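Local coordinates for PbSGBP-B lipoprotein (PDB 6D2Y) that probably binds polysaccharide at the cell surface as a lipoprotein encoded in a polysaccharide utilization locus, and carries a magnesium ion in its structure, at residues Tyr41-Val46 / Ile122-Gln127; Lys75-Asn80 / Ala84-Ser89; Gly238-His243 / Ile340-Ala345; Glu281-Asn286 / Ala356-Thr361. All coordinates share one frame; numbering follows the deposited sequence.

Interaction 1 of 4, residues Tyr41-Val46 / Ile122-Gln127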
loop_
_atom_site.group_PDB
_atom_site.type_symbol
_atom_site.label_atom_id
_atom_site.label_comp_id
_atom_site.label_asym_id
_atom_site.label_seq_id
_atom_site.Cartn_x
_atom_site.Cartn_y
_atom_site.Cartn_z
ATOM N N TYR A 41 -6.628 13.095 43.279
ATOM C CA TYR A 41 -5.386 13.844 43.412
ATOM C C TYR A 41 -4.475 13.610 42.213
ATOM O O TYR A 41 -3.861 14.553 41.704
ATOM C CB TYR A 41 -4.683 13.462 44.716
ATOM C CG TYR A 41 -5.526 13.650 45.965
ATOM C CD1 TYR A 41 -5.164 13.049 47.162
ATOM C CD2 TYR A 41 -6.673 14.441 45.952
ATOM C CE1 TYR A 41 -5.923 13.215 48.304
ATOM C CE2 TYR A 41 -7.438 14.612 47.090
ATOM C CZ TYR A 41 -7.057 13.998 48.262
ATOM O OH TYR A 41 -7.812 14.168 49.399
ATOM N N TYR A 42 -4.386 12.367 41.747
ATOM C CA TYR A 42 -3.643 12.038 40.537
ATOM C C TYR A 42 -4.022 10.626 40.111
ATOM O O TYR A 42 -4.734 9.911 40.822
ATOM C CB TYR A 42 -2.129 12.169 40.740
ATOM C CG TYR A 42 -1.544 11.296 41.828
ATOM C CD1 TYR A 42 -1.141 9.993 41.562
ATOM C CD2 TYR A 42 -1.374 11.783 43.118
ATOM C CE1 TYR A 42 -0.597 9.196 42.554
ATOM C CE2 TYR A 42 -0.831 10.992 44.116
ATOM C CZ TYR A 42 -0.446 9.700 43.829
ATOM O OH TYR A 42 0.094 8.910 44.819
ATOM N N ILE A 43 -3.539 10.237 38.933
ATOM C CA ILE A 43 -3.772 8.913 38.369
ATOM C C ILE A 43 -2.424 8.260 38.109
ATOM O O ILE A 43 -1.555 8.856 37.463
ATOM C CB ILE A 43 -4.600 8.982 37.073
ATOM C CG1 ILE A 43 -5.887 9.775 37.302
ATOM C CG2 ILE A 43 -4.895 7.578 36.554
ATOM C CD1 ILE A 43 -6.981 9.445 36.321
ATOM N N ARG A 44 -2.254 7.041 38.604
ATOM C CA ARG A 44 -1.024 6.280 38.471
ATOM C C ARG A 44 -1.301 4.952 37.777
ATOM O O ARG A 44 -2.444 4.478 37.755
ATOM C CB ARG A 44 -0.387 6.032 39.847
ATOM C CG ARG A 44 -0.948 4.830 40.589
ATOM C CD ARG A 44 -0.459 4.781 42.029
ATOM N NE ARG A 44 -1.161 3.762 42.806
ATOM C CZ ARG A 44 -1.395 3.846 44.111
ATOM N NH1 ARG A 44 -0.981 4.904 44.795
ATOM N NH2 ARG A 44 -2.044 2.869 44.735
ATOM N N PRO A 45 -0.284 4.333 37.178
ATOM C CA PRO A 45 -0.482 3.020 36.555
ATOM C C PRO A 45 -0.733 1.947 37.605
ATOM O O PRO A 45 -0.525 2.138 38.804
ATOM C CB PRO A 45 0.831 2.771 35.805
ATOM C CG PRO A 45 1.465 4.121 35.674
ATOM C CD PRO A 45 1.057 4.875 36.898
ATOM N N VAL A 46 -1.190 0.791 37.128
ATOM C CA VAL A 46 -1.541 -0.306 38.021
ATOM C C VAL A 46 -0.459 -1.382 38.108
ATOM O O VAL A 46 -0.403 -2.101 39.118
ATOM C CB VAL A 46 -2.890 -0.936 37.614
ATOM C CG1 VAL A 46 -2.706 -1.944 36.488
ATOM C CG2 VAL A 46 -3.558 -1.584 38.817
ATOM N N ILE A 122 -19.019 14.863 37.877
ATOM C CA ILE A 122 -17.792 15.520 38.319
ATOM C C ILE A 122 -16.696 15.228 37.300
ATOM O O ILE A 122 -16.194 14.096 37.236
ATOM C CB ILE A 122 -17.392 15.060 39.729
ATOM C CG1 ILE A 122 -18.356 15.632 40.768
ATOM C CG2 ILE A 122 -15.980 15.496 40.050
ATOM C CD1 ILE A 122 -19.250 14.597 41.401
ATOM N N PRO A 123 -16.302 16.204 36.481
ATOM C CA PRO A 123 -15.343 15.924 35.405
ATOM C C PRO A 123 -13.891 16.092 35.827
ATOM O O PRO A 123 -13.523 17.086 36.461
ATOM C CB PRO A 123 -15.733 16.945 34.333
ATOM C CG PRO A 123 -16.212 18.119 35.124
ATOM C CD PRO A 123 -16.844 17.572 36.393
ATOM N N TYR A 124 -13.059 15.119 35.471
ATOM C CA TYR A 124 -11.618 15.178 35.691
ATOM C C TYR A 124 -10.937 15.137 34.332
ATOM O O TYR A 124 -11.111 14.171 33.581
ATOM C CB TYR A 124 -11.153 14.020 36.578
ATOM C CG TYR A 124 -9.654 13.917 36.751
ATOM C CD1 TYR A 124 -8.911 13.019 35.999
ATOM C CD2 TYR A 124 -8.986 14.708 37.678
ATOM C CE1 TYR A 124 -7.541 12.918 36.155
ATOM C CE2 TYR A 124 -7.618 14.611 37.844
ATOM C CZ TYR A 124 -6.900 13.714 37.079
ATOM O OH TYR A 124 -5.538 13.613 37.235
ATOM N N ASP A 125 -10.186 16.189 34.008
ATOM C CA ASP A 125 -9.525 16.274 32.711
ATOM C C ASP A 125 -8.548 15.120 32.534
ATOM O O ASP A 125 -7.628 14.944 33.338
ATOM C CB ASP A 125 -8.798 17.610 32.576
ATOM C CG ASP A 125 -9.746 18.788 32.519
ATOM O OD1 ASP A 125 -10.950 18.600 32.795
ATOM O OD2 ASP A 125 -9.286 19.904 32.199
ATOM N N PHE A 126 -8.751 14.334 31.478
ATOM C CA PHE A 126 -7.940 13.149 31.225
ATOM C C PHE A 126 -8.133 12.739 29.774
ATOM O O PHE A 126 -9.271 12.649 29.303
ATOM C CB PHE A 126 -8.331 12.005 32.170
ATOM C CG PHE A 126 -7.422 10.813 32.095
ATOM C CD1 PHE A 126 -7.781 9.696 31.356
ATOM C CD2 PHE A 126 -6.211 10.802 32.769
ATOM C CE1 PHE A 126 -6.953 8.595 31.288
ATOM C CE2 PHE A 126 -5.374 9.702 32.703
ATOM C CZ PHE A 126 -5.745 8.598 31.961
ATOM N N GLN A 127 -7.031 12.493 29.071
ATOM C CA GLN A 127 -7.069 12.189 27.648
ATOM C C GLN A 127 -6.993 10.686 27.420
ATOM O O GLN A 127 -6.250 9.978 28.104
ATOM C CB GLN A 127 -5.921 12.880 26.910
ATOM C CG GLN A 127 -5.737 14.342 27.274
ATOM C CD GLN A 127 -4.451 14.917 26.718
ATOM O OE1 GLN A 127 -4.398 15.347 25.567
ATOM N NE2 GLN A 127 -3.403 14.926 27.536
HETATM O O HOH W 1 -2.659 12.732 37.492
#

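Interaction 2 of 4, residues Lys75-Asn80 / Ala84-Ser89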
loop_
_atom_site.group_PDB
_atom_site.type_symbol
_atom_site.label_atom_id
_atom_site.label_comp_id
_atom_site.label_asym_id
_atom_site.label_seq_id
_atom_site.Cartn_x
_atom_site.Cartn_y
_atom_site.Cartn_z
ATOM N N LYS A 75 -20.397 6.039 41.381
ATOM C CA LYS A 75 -21.233 4.954 40.883
ATOM C C LYS A 75 -20.879 4.572 39.454
ATOM O O LYS A 75 -20.873 3.384 39.114
ATOM C CB LYS A 75 -22.711 5.342 40.975
ATOM C CG LYS A 75 -23.294 5.147 42.360
ATOM C CD LYS A 75 -22.670 3.938 43.040
ATOM C CE LYS A 75 -22.965 3.920 44.524
ATOM N NZ LYS A 75 -21.697 3.771 45.285
ATOM N N GLY A 76 -20.576 5.555 38.612
ATOM C CA GLY A 76 -20.185 5.283 37.246
ATOM C C GLY A 76 -19.031 6.172 36.833
ATOM O O GLY A 76 -18.810 7.248 37.394
ATOM N N ILE A 77 -18.288 5.697 35.836
ATOM C CA ILE A 77 -17.195 6.444 35.228
ATOM C C ILE A 77 -17.350 6.351 33.718
ATOM O O ILE A 77 -17.493 5.251 33.173
ATOM C CB ILE A 77 -15.818 5.898 35.660
ATOM C CG1 ILE A 77 -15.543 6.208 37.133
ATOM C CG2 ILE A 77 -14.715 6.467 34.787
ATOM C CD1 ILE A 77 -14.172 5.762 37.613
ATOM N N LEU A 78 -17.320 7.493 33.041
ATOM C CA LEU A 78 -17.255 7.529 31.588
ATOM C C LEU A 78 -15.974 8.213 31.149
ATOM O O LEU A 78 -15.656 9.307 31.626
ATOM C CB LEU A 78 -18.444 8.262 30.986
ATOM C CG LEU A 78 -19.771 7.534 31.098
ATOM C CD1 LEU A 78 -20.493 8.150 32.273
ATOM C CD2 LEU A 78 -20.590 7.682 29.798
ATOM N N PHE A 79 -15.249 7.566 30.244
ATOM C CA PHE A 79 -14.158 8.189 29.508
ATOM C C PHE A 79 -14.741 8.745 28.215
ATOM O O PHE A 79 -15.153 7.978 27.336
ATOM C CB PHE A 79 -13.061 7.169 29.230
ATOM C CG PHE A 79 -12.276 6.780 30.445
ATOM C CD1 PHE A 79 -12.721 5.775 31.289
ATOM C CD2 PHE A 79 -11.087 7.419 30.741
ATOM C CE1 PHE A 79 -11.989 5.415 32.409
ATOM C CE2 PHE A 79 -10.351 7.065 31.855
ATOM C CZ PHE A 79 -10.802 6.063 32.690
ATOM N N ASN A 80 -14.788 10.074 28.103
ATOM C CA ASN A 80 -15.477 10.763 27.006
ATOM C C ASN A 80 -16.928 10.302 27.028
ATOM O O ASN A 80 -17.611 10.534 28.040
ATOM C CB ASN A 80 -14.724 10.528 25.695
ATOM C CG ASN A 80 -13.278 10.955 25.774
ATOM O OD1 ASN A 80 -12.966 12.150 25.828
ATOM N ND2 ASN A 80 -12.383 9.978 25.768
ATOM N N ALA A 84 -17.245 3.056 31.478
ATOM C CA ALA A 84 -16.324 2.050 31.978
ATOM C C ALA A 84 -17.059 1.059 32.873
ATOM O O ALA A 84 -18.178 1.306 33.331
ATOM C CB ALA A 84 -15.176 2.704 32.749
ATOM N N VAL A 85 -16.412 -0.077 33.118
ATOM C CA VAL A 85 -16.950 -1.123 33.978
ATOM C C VAL A 85 -16.221 -1.058 35.313
ATOM O O VAL A 85 -14.994 -1.205 35.370
ATOM C CB VAL A 85 -16.803 -2.510 33.333
ATOM C CG1 VAL A 85 -17.323 -3.587 34.272
ATOM C CG2 VAL A 85 -17.537 -2.553 32.001
ATOM N N LEU A 86 -16.974 -0.844 36.388
ATOM C CA LEU A 86 -16.419 -0.710 37.728
ATOM C C LEU A 86 -16.600 -2.022 38.480
ATOM O O LEU A 86 -17.722 -2.519 38.608
ATOM C CB LEU A 86 -17.096 0.429 38.490
ATOM C CG LEU A 86 -16.515 1.843 38.417
ATOM C CD1 LEU A 86 -16.105 2.213 36.998
ATOM C CD2 LEU A 86 -17.527 2.843 38.959
ATOM N N ASN A 87 -15.500 -2.577 38.979
ATOM C CA ASN A 87 -15.542 -3.733 39.869
ATOM C C ASN A 87 -15.467 -3.205 41.297
ATOM O O ASN A 87 -14.434 -2.672 41.717
ATOM C CB ASN A 87 -14.407 -4.712 39.570
ATOM C CG ASN A 87 -14.511 -5.998 40.378
ATOM O OD1 ASN A 87 -15.264 -6.090 41.349
ATOM N ND2 ASN A 87 -13.760 -7.006 39.961
ATOM N N THR A 88 -16.572 -3.350 42.034
ATOM C CA THR A 88 -16.644 -2.873 43.411
ATOM C C THR A 88 -15.512 -3.428 44.268
ATOM O O THR A 88 -15.051 -2.758 45.200
ATOM C CB THR A 88 -18.005 -3.249 44.009
ATOM O OG1 THR A 88 -19.048 -2.575 43.291
ATOM C CG2 THR A 88 -18.091 -2.863 45.481
ATOM N N SER A 89 -15.032 -4.632 43.948
ATOM C CA SER A 89 -14.048 -5.303 44.789
ATOM C C SER A 89 -12.694 -4.605 44.802
ATOM O O SER A 89 -11.891 -4.859 45.706
ATOM C CB SER A 89 -13.878 -6.752 44.330
ATOM O OG SER A 89 -12.779 -6.877 43.445
HETATM O O HOH W 2 -19.550 3.341 34.724
#

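Interaction 3 of 4, residues Gly238-His243 / Ile340-Ala345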
loop_
_atom_site.group_PDB
_atom_site.type_symbol
_atom_site.label_atom_id
_atom_site.label_comp_id
_atom_site.label_asym_id
_atom_site.label_seq_id
_atom_site.Cartn_x
_atom_site.Cartn_y
_atom_site.Cartn_z
ATOM N N GLY A 238 10.526 1.040 -23.564
ATOM C CA GLY A 238 9.300 0.358 -23.921
ATOM C C GLY A 238 9.535 -1.122 -24.128
ATOM O O GLY A 238 9.978 -1.819 -23.211
ATOM N N ASN A 239 9.249 -1.611 -25.328
ATOM C CA ASN A 239 9.520 -3.005 -25.648
ATOM C C ASN A 239 11.022 -3.238 -25.766
ATOM O O ASN A 239 11.748 -2.430 -26.348
ATOM C CB ASN A 239 8.826 -3.397 -26.950
ATOM C CG ASN A 239 7.320 -3.480 -26.807
ATOM O OD1 ASN A 239 6.806 -4.130 -25.896
ATOM N ND2 ASN A 239 6.604 -2.819 -27.709
ATOM N N SER A 240 11.485 -4.349 -25.196
ATOM C CA SER A 240 12.876 -4.761 -25.331
ATOM C C SER A 240 12.986 -6.263 -25.116
ATOM O O SER A 240 13.512 -6.718 -24.097
ATOM C CB SER A 240 13.770 -4.009 -24.346
ATOM O OG SER A 240 15.131 -4.358 -24.532
ATOM N N GLY A 241 12.479 -7.038 -26.069
ATOM C CA GLY A 241 12.447 -8.479 -25.941
ATOM C C GLY A 241 11.954 -9.139 -27.209
ATOM O O GLY A 241 12.193 -8.633 -28.310
ATOM N N TRP A 242 11.252 -10.262 -27.066
ATOM C CA TRP A 242 10.765 -11.006 -28.220
ATOM C C TRP A 242 9.353 -10.603 -28.629
ATOM O O TRP A 242 9.081 -10.434 -29.822
ATOM C CB TRP A 242 10.800 -12.508 -27.927
ATOM C CG TRP A 242 12.142 -13.134 -28.128
ATOM C CD1 TRP A 242 13.221 -12.580 -28.754
ATOM C CD2 TRP A 242 12.552 -14.437 -27.699
ATOM N NE1 TRP A 242 14.276 -13.460 -28.743
ATOM C CE2 TRP A 242 13.891 -14.607 -28.099
ATOM C CE3 TRP A 242 11.914 -15.477 -27.016
ATOM C CZ2 TRP A 242 14.604 -15.776 -27.843
ATOM C CZ3 TRP A 242 12.624 -16.636 -26.760
ATOM C CH2 TRP A 242 13.955 -16.776 -27.172
ATOM N N HIS A 243 8.452 -10.441 -27.666
ATOM C CA HIS A 243 7.031 -10.232 -27.939
ATOM C C HIS A 243 6.663 -8.797 -27.580
ATOM O O HIS A 243 6.447 -8.471 -26.407
ATOM C CB HIS A 243 6.201 -11.255 -27.171
ATOM C CG HIS A 243 6.728 -12.651 -27.289
ATOM N ND1 HIS A 243 7.381 -13.293 -26.258
ATOM C CD2 HIS A 243 6.724 -13.519 -28.329
ATOM C CE1 HIS A 243 7.741 -14.502 -26.652
ATOM N NE2 HIS A 243 7.354 -14.663 -27.905
ATOM N N ILE A 340 18.785 -12.974 -18.105
ATOM C CA ILE A 340 18.118 -12.522 -19.320
ATOM C C ILE A 340 18.777 -11.227 -19.772
ATOM O O ILE A 340 19.168 -10.391 -18.953
ATOM C CB ILE A 340 16.598 -12.342 -19.087
ATOM C CG1 ILE A 340 15.903 -11.894 -20.374
ATOM C CG2 ILE A 340 16.333 -11.356 -17.957
ATOM C CD1 ILE A 340 16.008 -12.897 -21.495
ATOM N N SER A 341 18.900 -11.071 -21.088
ATOM C CA SER A 341 19.419 -9.851 -21.688
ATOM C C SER A 341 19.005 -9.837 -23.151
ATOM O O SER A 341 18.681 -10.877 -23.730
ATOM C CB SER A 341 20.944 -9.755 -21.555
ATOM O OG SER A 341 21.581 -10.815 -22.247
ATOM N N LEU A 342 19.007 -8.645 -23.742
ATOM C CA LEU A 342 18.673 -8.491 -25.156
ATOM C C LEU A 342 19.962 -8.582 -25.961
ATOM O O LEU A 342 20.684 -7.594 -26.115
ATOM C CB LEU A 342 17.952 -7.174 -25.414
ATOM C CG LEU A 342 17.515 -6.995 -26.871
ATOM C CD1 LEU A 342 16.390 -7.960 -27.218
ATOM C CD2 LEU A 342 17.108 -5.560 -27.158
ATOM N N GLY A 343 20.253 -9.771 -26.474
ATOM C CA GLY A 343 21.458 -9.972 -27.255
ATOM C C GLY A 343 21.768 -11.453 -27.376
ATOM O O GLY A 343 20.906 -12.302 -27.156
ATOM N N ASN A 344 23.015 -11.734 -27.734
ATOM C CA ASN A 344 23.486 -13.104 -27.856
ATOM C C ASN A 344 23.982 -13.613 -26.509
ATOM O O ASN A 344 24.484 -12.851 -25.678
ATOM C CB ASN A 344 24.605 -13.207 -28.895
ATOM C CG ASN A 344 24.092 -13.084 -30.319
ATOM O OD1 ASN A 344 23.306 -13.911 -30.782
ATOM N ND2 ASN A 344 24.542 -12.051 -31.022
ATOM N N ALA A 345 23.826 -14.917 -26.297
ATOM C CA ALA A 345 24.345 -15.545 -25.091
ATOM C C ALA A 345 25.865 -15.615 -25.144
ATOM O O ALA A 345 26.458 -15.808 -26.209
ATOM C CB ALA A 345 23.760 -16.947 -24.928
#

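Interaction 4 of 4, residues Glu281-Asn286 / Ala356-Thr361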
loop_
_atom_site.group_PDB
_atom_site.type_symbol
_atom_site.label_atom_id
_atom_site.label_comp_id
_atom_site.label_asym_id
_atom_site.label_seq_id
_atom_site.Cartn_x
_atom_site.Cartn_y
_atom_site.Cartn_z
ATOM N N GLU A 281 7.985 -7.616 -22.073
ATOM C CA GLU A 281 9.370 -7.971 -21.797
ATOM C C GLU A 281 10.269 -6.770 -22.046
ATOM O O GLU A 281 10.333 -6.263 -23.170
ATOM C CB GLU A 281 9.811 -9.161 -22.658
ATOM C CG GLU A 281 8.887 -10.372 -22.578
ATOM C CD GLU A 281 8.820 -11.159 -23.879
ATOM O OE1 GLU A 281 9.489 -10.762 -24.857
ATOM O OE2 GLU A 281 8.102 -12.182 -23.919
ATOM N N TYR A 282 10.960 -6.319 -21.001
ATOM C CA TYR A 282 12.054 -5.362 -21.135
ATOM C C TYR A 282 13.340 -6.052 -20.703
ATOM O O TYR A 282 13.555 -6.292 -19.510
ATOM C CB TYR A 282 11.826 -4.096 -20.311
ATOM C CG TYR A 282 13.004 -3.145 -20.403
ATOM C CD1 TYR A 282 13.109 -2.241 -21.451
ATOM C CD2 TYR A 282 14.026 -3.173 -19.460
ATOM C CE1 TYR A 282 14.188 -1.383 -21.552
ATOM C CE2 TYR A 282 15.110 -2.321 -19.555
ATOM C CZ TYR A 282 15.185 -1.427 -20.602
ATOM O OH TYR A 282 16.259 -0.572 -20.699
ATOM N N TRP A 283 14.197 -6.359 -21.668
ATOM C CA TRP A 283 15.491 -6.977 -21.406
ATOM C C TRP A 283 16.577 -5.935 -21.644
ATOM O O TRP A 283 16.618 -5.311 -22.709
ATOM C CB TRP A 283 15.697 -8.208 -22.289
ATOM C CG TRP A 283 14.571 -9.205 -22.193
ATOM C CD1 TRP A 283 13.674 -9.334 -21.170
ATOM C CD2 TRP A 283 14.226 -10.209 -23.156
ATOM N NE1 TRP A 283 12.793 -10.354 -21.438
ATOM C CE2 TRP A 283 13.110 -10.908 -22.650
ATOM C CE3 TRP A 283 14.751 -10.585 -24.396
ATOM C CZ2 TRP A 283 12.512 -11.960 -23.342
ATOM C CZ3 TRP A 283 14.157 -11.629 -25.080
ATOM C CH2 TRP A 283 13.049 -12.305 -24.552
ATOM N N ALA A 284 17.432 -5.735 -20.644
ATOM C CA ALA A 284 18.503 -4.754 -20.761
ATOM C C ALA A 284 19.510 -5.183 -21.820
ATOM O O ALA A 284 19.774 -6.375 -22.006
ATOM C CB ALA A 284 19.203 -4.569 -19.415
ATOM N N GLY A 285 20.071 -4.204 -22.513
ATOM C CA GLY A 285 21.023 -4.440 -23.578
ATOM C C GLY A 285 20.394 -4.253 -24.949
ATOM O O GLY A 285 19.177 -4.146 -25.105
ATOM N N ASN A 286 21.261 -4.211 -25.957
ATOM C CA ASN A 286 20.817 -4.054 -27.340
ATOM C C ASN A 286 21.881 -4.609 -28.288
ATOM O O ASN A 286 22.415 -3.914 -29.153
ATOM C CB ASN A 286 20.492 -2.590 -27.632
ATOM C CG ASN A 286 19.685 -2.410 -28.908
ATOM O OD1 ASN A 286 18.977 -3.320 -29.343
ATOM N ND2 ASN A 286 19.779 -1.228 -29.506
ATOM N N ALA A 356 23.044 -13.868 -20.539
ATOM C CA ALA A 356 22.313 -15.061 -20.939
ATOM C C ALA A 356 21.732 -14.960 -22.341
ATOM O O ALA A 356 21.361 -15.990 -22.914
ATOM C CB ALA A 356 21.189 -15.348 -19.942
ATOM N N GLY A 357 21.648 -13.759 -22.906
ATOM C CA GLY A 357 21.013 -13.593 -24.195
ATOM C C GLY A 357 19.501 -13.728 -24.093
ATOM O O GLY A 357 18.921 -13.863 -23.015
ATOM N N CYS A 358 18.862 -13.686 -25.259
ATOM C CA CYS A 358 17.410 -13.793 -25.320
ATOM C C CYS A 358 16.965 -15.207 -24.975
ATOM O O CYS A 358 17.499 -16.186 -25.507
ATOM C CB CYS A 358 16.907 -13.408 -26.710
ATOM S SG CYS A 358 17.287 -11.716 -27.213
ATOM N N ASN A 359 15.982 -15.313 -24.084
ATOM C CA ASN A 359 15.421 -16.604 -23.710
ATOM C C ASN A 359 14.095 -16.371 -23.005
ATOM O O ASN A 359 13.787 -15.258 -22.573
ATOM C CB ASN A 359 16.375 -17.399 -22.811
ATOM C CG ASN A 359 16.417 -16.866 -21.390
ATOM O OD1 ASN A 359 15.621 -17.267 -20.541
ATOM N ND2 ASN A 359 17.353 -15.962 -21.124
ATOM N N ASN A 360 13.305 -17.443 -22.903
ATOM C CA ASN A 360 12.066 -17.413 -22.134
ATOM C C ASN A 360 12.018 -18.541 -21.110
ATOM O O ASN A 360 10.930 -18.948 -20.694
ATOM C CB ASN A 360 10.839 -17.472 -23.050
ATOM C CG ASN A 360 10.854 -18.671 -23.978
ATOM O OD1 ASN A 360 11.652 -19.593 -23.814
ATOM N ND2 ASN A 360 9.957 -18.667 -24.958
ATOM N N THR A 361 13.178 -19.059 -20.710
ATOM C CA THR A 361 13.267 -20.101 -19.697
ATOM C C THR A 361 13.712 -19.573 -18.341
ATOM O O THR A 361 13.596 -20.294 -17.345
ATOM C CB THR A 361 14.244 -21.197 -20.146
ATOM O OG1 THR A 361 15.567 -20.654 -20.238
ATOM C CG2 THR A 361 13.840 -21.756 -21.501
#

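Interaction 1 of 4, residues Tyr41-Val46 / Ile122-Gln127
In the N-terminal beta sandwich, I43 on strand 39-45 meets Y124 and F126 on strand 121-129 between two facing sheets. The strands are not hydrogen-bonded neighbours: the CA atoms of Y42 and Y124 lie 9.8 Å apart, and those of I43 and F126 are at a similar spacing, so side chains bridge the gap. I43 does most of this with its longer branch. Its CG1 stands beside the backbone N (chi1 -53°) and the chain runs on extended to CD1, which touches Y124 CE1 at 3.5 Å and F126 CD2 at 3.9 Å, meeting both rings obliquely. The tyrosine comes from the other sheet in the opposite sense, its ring sliding past I43 so that OH ends 4.1 Å from Y42 CA.

Such facing of two sheets through apolar side chains is what makes a sandwich core, and M112 of strand 111-116 touches both I43 and Y124 there. Strand 39-45 carries a classic beta bulge at Y41 and Y42, both opposite V67, just ahead of I43. At the polar end of Y124, one water joins the two sheets, linking the phenol oxygen to the backbone of the facing strand: it accepts from I43 N at 3.0 Å and is hydrogen-bonded to Y124 OH at 3.0 Å.

Interaction 2 of 4, residues Lys75-Asn80 / Ala84-Ser89
I77 and L86 cross at about a right angle, and their apolar branches form one half of this contact; A84, lying between I77 and F79, forms the other. L86 divides its two methyls between different surfaces. CD1 rests against the root of the isoleucine, 3.9 Å from I77 CB, and stays close to CG1 and CD1 of the same residue, whereas CD2 reaches the backbone, 3.4 Å from K75 O. On I77, CG1 lies beside the backbone N (chi1 -70°), where it comes within 4.0 Å of L86 CD1.

A84 CB approaches the F79 ring at its edge, near the ring plane, 4.2 Å from F79 CD1. The short link between the segments includes strand 82-83, paired antiparallel with strand 74-79 as the outermost strand of its sheet. Directly after it, A84 N donates to I77 O over 2.8 Å, with an N-H...O angle of 170° and a C=O...N angle of 164°. A water continues the connection: it accepts from I77 N at 2.9 Å and donates to A84 O. V98 of strand 95-99 touches both A84 and L86, bringing the other sheet of the N-terminal sandwich to this edge.

The chemistry therefore changes along the chain: a direct backbone bond gives way to a water bridge, then to methyl packing by L86, consistent with strand pairing ending as the chain leaves the sheet.

Interaction 3 of 4, residues Gly238-His243 / Ile340-Ala345
L342 sets one methyl against the hydroxyl of S240 and the other against the backbone of G241. CD2 lies 3.5 Å from S240 OG, while CD1 is 4.2 Å from G241 CA and about as far from G241 N, so the isobutyl fork spans two successive residues. CG is anti to the backbone N of L342 (chi1 -177°), and the CA-CB bond points toward the 238-243 segment. Both S240 and L342 are buried, and the joint surface is small, 114 Å² over both sides.

The serine hydroxyl at this apolar interface has its main polar partner in W283 O, to which it is hydrogen-bonded. In S240, OG is likewise anti to the backbone N, at chi1 -177°, a placement that lets the oxygen serve W283 while its flank meets the leucine methyl. G241 contributes main-chain atoms alone, and the CA atoms of G241 and L342 are 6.3 Å apart. The contact between the two segments is thus one of methyl groups against a hydroxyl and backbone.

Both segments are loops within the family's xyloglucan-binding domain. The 238-243 loop, between strands 222-224 and 246-248, is joined by backbone hydrogen bonds between S240 and both E281 and W283, at the end of strand 279-282. L342, in the long loop between strands 330-335 and 372-374, bonds by its backbone to A284 and W287, so the chain following strand 279-282 is held from both loops.

Interaction 4 of 4, residues Glu281-Asn286 / Ala356-Thr361
The indole of W283 packs its six-membered ring against C358 and N359, and the closely fitted part lies at that end of the ring. W283 CZ3 is 3.7 Å from C358 CB, and the sulfur follows alongside: C358 SG is 3.8 Å from the same CZ3 and sits 5.0 Å from the centroid of the six-membered ring, 78° off the ring normal. This is a Cys sulfur-aromatic contact at the ring edge. C358 CB already touches the ring, and with SG beside the backbone N (chi1 -61°) the sulfur lies along the same edge. The next residue offers its carbonyl, N359 O standing 3.6 Å from W283 CZ2 and obliquely to the ring.

W283 follows strand 279-282, an outermost strand of its four-stranded antiparallel sheet, and its ring reaches from there to the long loop between strands 330-335 and 372-374 of the same sheet. Its NE1 is hydrogen-bonded to N425 OD1 on strand 423-428, a polar anchor for the pyrrole side of the indole.

The looser side begins at N359, whose CB points away from the 281-286 segment and whose amide works within its own loop. Its OD1 accepts from T361 N at 3.0 Å, in the carbonyl plane and on a lone pair, giving an Asx turn. ND2 donates to G357 O at 3.2 Å, with the donor tilted 34° from that carbonyl plane, and also to Q339 O. The turn closes on T361, which is exposed to solvent.

Along the chain, interaction 2 is nested inside the loop closed by interaction 1, and both precede interactions 3 and 4, whose segments alternate. The first two share the N-terminal sandwich: their centres are 13 Å apart, both reach the sheet containing strands 74-79 and 121-129, and F126 CD1 packs on F79 CE2 at 3.7 Å. Interactions 3 and 4 nearly coincide, with centres 3 Å apart, and are joined by a probable hydrogen bond of 2.7 Å from H243 ND1 to E281 OE2. About 69 Å separates the centres of interactions 1 and 3, on opposite sides of the chain's centre, which fits an elongated protein carrying its probable glycan-binding domain far from its N-terminal sandwich.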